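Local coordinates for protein glycosyl hydrolase (Aspergillus fumigatus, PDB 2X8R) that probably hydrolyses the beta-1,4 linkages between N-acetylmuramic acid and N-acetylglucosamine in bacterial peptidoglycan, acting as a family GH25 lysozyme, at residues Met135-Ala140 with Val160-Ser165; Trp176-Ile181 with Lys196-Met201. All coordinates share one frame; numbering follows the deposited sequence.

Interaction 1: residues Met135-Ala140 with Val160-Ser165; sequences MIYTTA and VLAAYS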
loop_
_atom_site.group_PDB
_atom_site.type_symbol
_atom_site.label_atom_id
_atom_site.label_comp_id
_atom_site.label_asym_id
_atom_site.label_seq_id
_atom_site.Cartn_x
_atom_site.Cartn_y
_atom_site.Cartn_z
ATOM N N MET A 135 5.907 -1.083 0.566
ATOM C CA MET A 135 5.095 -2.077 -0.165
ATOM C C MET A 135 4.623 -1.448 -1.479
ATOM O O MET A 135 4.495 -0.203 -1.539
ATOM C CB MET A 135 3.904 -2.531 0.664
ATOM C CG MET A 135 4.352 -2.808 2.085
ATOM S SD MET A 135 3.154 -3.834 3.011
ATOM C CE MET A 135 1.927 -2.593 3.255
ATOM N N ILE A 136 4.479 -2.250 -2.533
ATOM C CA ILE A 136 3.937 -1.758 -3.794
ATOM C C ILE A 136 2.573 -2.417 -3.973
ATOM O O ILE A 136 2.464 -3.665 -3.960
ATOM C CB ILE A 136 4.871 -2.070 -5.010
ATOM C CG1 ILE A 136 6.147 -1.185 -4.921
ATOM C CG2 ILE A 136 4.104 -1.931 -6.359
ATOM C CD1 ILE A 136 7.213 -1.497 -6.027
ATOM N N TYR A 137 1.554 -1.570 -4.105
ATOM C CA TYR A 137 0.171 -2.011 -4.345
ATOM C C TYR A 137 -0.183 -1.767 -5.811
ATOM O O TYR A 137 -0.102 -0.628 -6.301
ATOM C CB TYR A 137 -0.825 -1.251 -3.424
ATOM C CG TYR A 137 -2.297 -1.390 -3.818
ATOM C CD1 TYR A 137 -2.895 -0.443 -4.634
ATOM C CD2 TYR A 137 -3.059 -2.458 -3.371
ATOM C CE1 TYR A 137 -4.225 -0.545 -5.010
ATOM C CE2 TYR A 137 -4.402 -2.582 -3.711
ATOM C CZ TYR A 137 -4.980 -1.612 -4.539
ATOM O OH TYR A 137 -6.317 -1.673 -4.909
ATOM N N THR A 138 -0.616 -2.827 -6.500
ATOM C CA THR A 138 -0.980 -2.677 -7.904
ATOM C C THR A 138 -1.823 -3.872 -8.337
ATOM O O THR A 138 -2.199 -4.698 -7.493
ATOM C CB THR A 138 0.307 -2.520 -8.755
ATOM O OG1 THR A 138 -0.022 -2.051 -10.084
ATOM C CG2 THR A 138 1.055 -3.853 -8.827
ATOM N N THR A 139 -2.200 -3.896 -9.613
ATOM C CA THR A 139 -2.772 -5.107 -10.184
ATOM C C THR A 139 -1.792 -5.683 -11.183
ATOM O O THR A 139 -0.958 -4.963 -11.730
ATOM C CB THR A 139 -4.131 -4.882 -10.895
ATOM O OG1 THR A 139 -3.939 -4.041 -12.043
ATOM C CG2 THR A 139 -5.164 -4.204 -9.950
ATOM N N ALA A 140 -1.932 -6.977 -11.487
ATOM C CA ALA A 140 -1.058 -7.575 -12.508
ATOM C C ALA A 140 -1.270 -6.878 -13.872
ATOM O O ALA A 140 -0.306 -6.599 -14.586
ATOM C CB ALA A 140 -1.296 -9.088 -12.607
ATOM N N VAL A 160 1.564 -5.949 -2.809
ATOM C CA VAL A 160 0.210 -5.957 -2.316
ATOM C C VAL A 160 -0.586 -6.051 -3.604
ATOM O O VAL A 160 -0.637 -5.089 -4.399
ATOM C CB VAL A 160 -0.185 -4.659 -1.519
ATOM C CG1 VAL A 160 -1.660 -4.785 -0.973
ATOM C CG2 VAL A 160 0.824 -4.412 -0.385
ATOM N N LEU A 161 -1.209 -7.205 -3.816
ATOM C CA LEU A 161 -1.797 -7.493 -5.130
ATOM C C LEU A 161 -3.303 -7.511 -5.118
ATOM O O LEU A 161 -3.912 -8.297 -4.401
ATOM C CB LEU A 161 -1.246 -8.839 -5.651
ATOM C CG LEU A 161 -1.608 -9.337 -7.050
ATOM C CD1 LEU A 161 -1.263 -8.293 -8.118
ATOM C CD2 LEU A 161 -0.836 -10.681 -7.330
ATOM N N ALA A 162 -3.924 -6.640 -5.921
ATOM C CA ALA A 162 -5.388 -6.572 -5.926
ATOM C C ALA A 162 -5.920 -7.488 -7.015
ATOM O O ALA A 162 -5.506 -7.356 -8.174
ATOM C CB ALA A 162 -5.890 -5.137 -6.123
ATOM N N ALA A 163 -6.806 -8.404 -6.638
ATOM C CA ALA A 163 -7.438 -9.345 -7.581
ATOM C C ALA A 163 -8.661 -9.875 -6.857
ATOM O O ALA A 163 -8.538 -10.682 -5.913
ATOM C CB ALA A 163 -6.448 -10.483 -8.012
ATOM N N TYR A 164 -9.840 -9.403 -7.272
ATOM C CA TYR A 164 -11.057 -9.647 -6.514
ATOM C C TYR A 164 -11.677 -10.995 -6.892
ATOM O O TYR A 164 -12.189 -11.191 -8.014
ATOM C CB TYR A 164 -12.051 -8.473 -6.592
ATOM C CG TYR A 164 -11.497 -7.137 -6.141
ATOM C CD1 TYR A 164 -10.330 -7.055 -5.345
ATOM C CD2 TYR A 164 -12.133 -5.949 -6.476
ATOM C CE1 TYR A 164 -9.831 -5.801 -4.952
ATOM C CE2 TYR A 164 -11.630 -4.693 -6.105
ATOM C CZ TYR A 164 -10.488 -4.634 -5.333
ATOM O OH TYR A 164 -9.959 -3.429 -4.961
ATOM N N SER A 165 -11.576 -11.925 -5.957
ATOM C CA SER A 165 -11.940 -13.308 -6.217
ATOM C C SER A 165 -11.988 -14.135 -4.958
ATOM O O SER A 165 -11.411 -13.765 -3.928
ATOM C CB SER A 165 -10.918 -13.950 -7.140
ATOM O OG SER A 165 -11.402 -15.240 -7.524
HETATM O O HOH W 1 -3.994 -8.514 -10.284
#
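Val160 sits across from Tyr137 and touches both it and Met135. CG1, anti to the backbone N (chi1 -178°), meets the edge of the Tyr137 ring in its plane, 3.6 Å from CD2, while CG2 packs on CB of Met135. A beta-branched valine suits this buried place, filling both directions without a long chain. Its backbone is gripped as well: Val160 N donates to Ile136 O at 2.7 Å, and Val160 O accepts from Thr138 N. Residues 135-138 and 160-162 run side by side, 7° from parallel, as neighbours in the curled sheet of the GH25 TIM-barrel-like fold; helix 140-147 makes the right-handed beta-alpha-beta crossover between them. Tyr137 reaches on along the same face, its CE2 3.8 Å from CB of Ala162, and its hydroxyl, like that of Tyr164, hydrogen-bonds to OE1 of Gln183. The small Ala162 lets the phenol pass close by. Ala162 N bonds almost straight to Thr138 O at 3.0 Å, and Thr139 CG2 rests 3.6 Å from Ala162 O. Ala162 O accepts a hydrogen bond from a water that itself accepts one from Ala140 N, bridging the strand end to the helix that Thr139 N-caps through OG1 to Trp142 N.

Interaction 2: residues Trp176-Ile181 with Lys196-Met201; sequences WKTWTI and KFNGPM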
loop_
_atom_site.group_PDB
_atom_site.type_symbol
_atom_site.label_atom_id
_atom_site.label_comp_id
_atom_site.label_asym_id
_atom_site.label_seq_id
_atom_site.Cartn_x
_atom_site.Cartn_y
_atom_site.Cartn_z
ATOM N N TRP A 176 8.273 -10.739 -8.790
ATOM C CA TRP A 176 7.842 -11.223 -7.471
ATOM C C TRP A 176 7.649 -12.753 -7.403
ATOM O O TRP A 176 7.077 -13.366 -8.294
ATOM C CB TRP A 176 6.562 -10.536 -7.010
ATOM C CG TRP A 176 6.778 -9.156 -6.456
ATOM C CD1 TRP A 176 7.134 -8.835 -5.162
ATOM C CD2 TRP A 176 6.619 -7.910 -7.153
ATOM N NE1 TRP A 176 7.224 -7.468 -5.033
ATOM C CE2 TRP A 176 6.895 -6.879 -6.224
ATOM C CE3 TRP A 176 6.210 -7.568 -8.461
ATOM C CZ2 TRP A 176 6.797 -5.525 -6.559
ATOM C CZ3 TRP A 176 6.143 -6.229 -8.818
ATOM C CH2 TRP A 176 6.434 -5.207 -7.848
ATOM N N LYS A 177 8.100 -13.345 -6.295
ATOM C CA LYS A 177 7.881 -14.763 -6.057
ATOM C C LYS A 177 6.397 -15.005 -5.811
ATOM O O LYS A 177 5.810 -15.940 -6.344
ATOM C CB LYS A 177 8.677 -15.185 -4.818
ATOM N N THR A 178 5.800 -14.160 -4.980
ATOM C CA THR A 178 4.389 -14.270 -4.608
ATOM C C THR A 178 3.970 -12.929 -4.010
ATOM O O THR A 178 4.786 -12.024 -3.934
ATOM C CB THR A 178 4.082 -15.500 -3.641
ATOM O OG1 THR A 178 2.660 -15.661 -3.550
ATOM C CG2 THR A 178 4.665 -15.280 -2.273
ATOM N N TRP A 179 2.711 -12.781 -3.645
ATOM C CA TRP A 179 2.245 -11.570 -2.970
ATOM C C TRP A 179 2.539 -11.669 -1.493
ATOM O O TRP A 179 2.539 -12.774 -0.909
ATOM C CB TRP A 179 0.726 -11.397 -3.221
ATOM C CG TRP A 179 -0.074 -12.694 -3.045
ATOM C CD1 TRP A 179 -0.306 -13.672 -4.006
ATOM C CD2 TRP A 179 -0.753 -13.141 -1.852
ATOM N NE1 TRP A 179 -1.081 -14.656 -3.478
ATOM C CE2 TRP A 179 -1.377 -14.362 -2.167
ATOM C CE3 TRP A 179 -0.948 -12.587 -0.576
ATOM C CZ2 TRP A 179 -2.139 -15.089 -1.221
ATOM C CZ3 TRP A 179 -1.702 -13.303 0.377
ATOM C CH2 TRP A 179 -2.292 -14.538 0.042
ATOM N N THR A 180 2.788 -10.520 -0.871
ATOM C CA THR A 180 2.852 -10.406 0.591
ATOM C C THR A 180 1.454 -10.148 1.163
ATOM O O THR A 180 1.094 -10.741 2.155
ATOM C CB THR A 180 3.835 -9.321 1.025
ATOM O OG1 THR A 180 5.151 -9.633 0.536
ATOM C CG2 THR A 180 3.875 -9.162 2.555
ATOM N N ILE A 181 0.677 -9.281 0.501
ATOM C CA ILE A 181 -0.719 -9.001 0.864
ATOM C C ILE A 181 -1.580 -9.099 -0.394
ATOM O O ILE A 181 -1.194 -8.595 -1.445
ATOM C CB ILE A 181 -0.902 -7.553 1.379
ATOM C CG1 ILE A 181 0.056 -7.250 2.516
ATOM C CG2 ILE A 181 -2.354 -7.305 1.823
ATOM C CD1 ILE A 181 -0.126 -8.111 3.667
ATOM N N LYS A 196 -5.500 -9.646 2.793
ATOM C CA LYS A 196 -5.015 -10.875 3.448
ATOM C C LYS A 196 -3.509 -10.927 3.421
ATOM O O LYS A 196 -2.912 -10.924 2.355
ATOM C CB LYS A 196 -5.561 -12.109 2.692
ATOM C CG LYS A 196 -7.059 -12.126 2.595
ATOM C CD LYS A 196 -7.703 -12.109 3.949
ATOM C CE LYS A 196 -8.371 -13.447 4.291
ATOM N NZ LYS A 196 -9.665 -13.559 3.577
ATOM N N PHE A 197 -2.875 -11.015 4.582
ATOM C CA PHE A 197 -1.432 -11.128 4.621
ATOM C C PHE A 197 -1.058 -12.593 4.411
ATOM O O PHE A 197 -1.711 -13.455 4.978
ATOM C CB PHE A 197 -0.904 -10.595 5.965
ATOM C CG PHE A 197 0.529 -10.982 6.225
ATOM C CD1 PHE A 197 1.588 -10.234 5.682
ATOM C CD2 PHE A 197 0.830 -12.121 6.966
ATOM C CE1 PHE A 197 2.930 -10.620 5.879
ATOM C CE2 PHE A 197 2.183 -12.528 7.151
ATOM C CZ PHE A 197 3.223 -11.769 6.592
ATOM N N ASN A 198 0.010 -12.851 3.658
ATOM C CA ASN A 198 0.404 -14.241 3.288
ATOM C C ASN A 198 1.287 -14.832 4.383
ATOM O O ASN A 198 2.524 -14.731 4.327
ATOM C CB ASN A 198 1.167 -14.199 1.967
ATOM C CG ASN A 198 1.191 -15.540 1.225
ATOM O OD1 ASN A 198 0.894 -16.615 1.784
ATOM N ND2 ASN A 198 1.602 -15.483 -0.027
ATOM N N GLY A 199 0.650 -15.469 5.350
ATOM C CA GLY A 199 1.375 -16.167 6.415
ATOM C C GLY A 199 0.767 -15.926 7.772
ATOM O O GLY A 199 -0.268 -15.281 7.901
ATOM N N PRO A 200 1.442 -16.409 8.819
ATOM C CA PRO A 200 0.940 -16.247 10.169
ATOM C C PRO A 200 1.307 -14.883 10.792
ATOM O O PRO A 200 2.169 -14.162 10.276
ATOM C CB PRO A 200 1.667 -17.390 10.902
ATOM C CG PRO A 200 2.977 -17.477 10.196
ATOM C CD PRO A 200 2.639 -17.266 8.756
ATOM N N MET A 201 0.747 -14.601 11.969
ATOM C CA MET A 201 1.006 -13.346 12.642
ATOM C C MET A 201 2.504 -13.137 12.862
ATOM O O MET A 201 2.977 -12.046 12.760
ATOM C CB MET A 201 0.371 -13.294 14.024
ATOM C CG MET A 201 -0.905 -12.717 14.079
ATOM S SD MET A 201 -1.079 -10.928 13.596
ATOM C CE MET A 201 0.404 -10.376 14.154
HETATM O O HOH W 2 1.530 -17.447 -2.153
#
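Asn198 and Trp179 meet through both a hydrogen bond and a contact of the amide over the ring face. Asn198 ND2 donates to Trp179 O at 3.0 Å and 167°, with the acceptor lying in the amide plane, while Asn198 N donates to Thr180 O at 2.8 Å. One residue therefore holds two successive carbonyls of the incoming chain, which asparagine can do because its short amide carries an N-H donor of its own. A water accepts from ND2 as well and lies 2.5 Å from Thr178 OG1, joining two side chains that point tip to tip.

The same amide lies over one face of the Trp179 indole, the planes 21° apart and ND2 3.6 Å above the ring centre. Trp179 CG sits between the backbone N and the carbonyl carbon (chi1 45°), which brings the indole against the Asn198 amide; CZ3 then comes within 3.4 Å of Asn198 CB. Here the chain enters strand 181-185, whose first residue forms an antiparallel, non-hydrogen-bonded pair with Phe197, in a beta hairpin whose second strand, 193-198, pairs on with strand 3-9 and so helps close the barrel. CA-H...O contacts reinforce that pair, Ile181 CA lying 3.3 Å from Lys196 O.

Apolar packing completes the join. In one of the two conformers of Ile181, CD1 abuts the edge of the Phe197 ring in its plane, and Thr180 CG2 touches Phe197 CE1 obliquely. The broad phenyl group also reaches Leu204 and Leu207 of helix 201-209.

From the N terminus, 135-140 comes first, and interaction 1 closes a loop of 19 residues that holds most of helix 140-147. The chain then runs on to 176-181, and only there does interaction 2 begin, closing a shorter loop of 14 residues at 196-201. The two loops follow in series, neither nesting nor crossing. They nevertheless share one sheet: strand 159-162 lies between 135-138 and 181-185, so Val160 CG1 packs on Ile181 CB and Leu161 N probably hydrogen-bonds to Ile181 O. Interaction 1 ties parallel strands, whereas interaction 2 turns to the antiparallel strand 193-198, which pairs in turn with strand 3-9 near the N terminus.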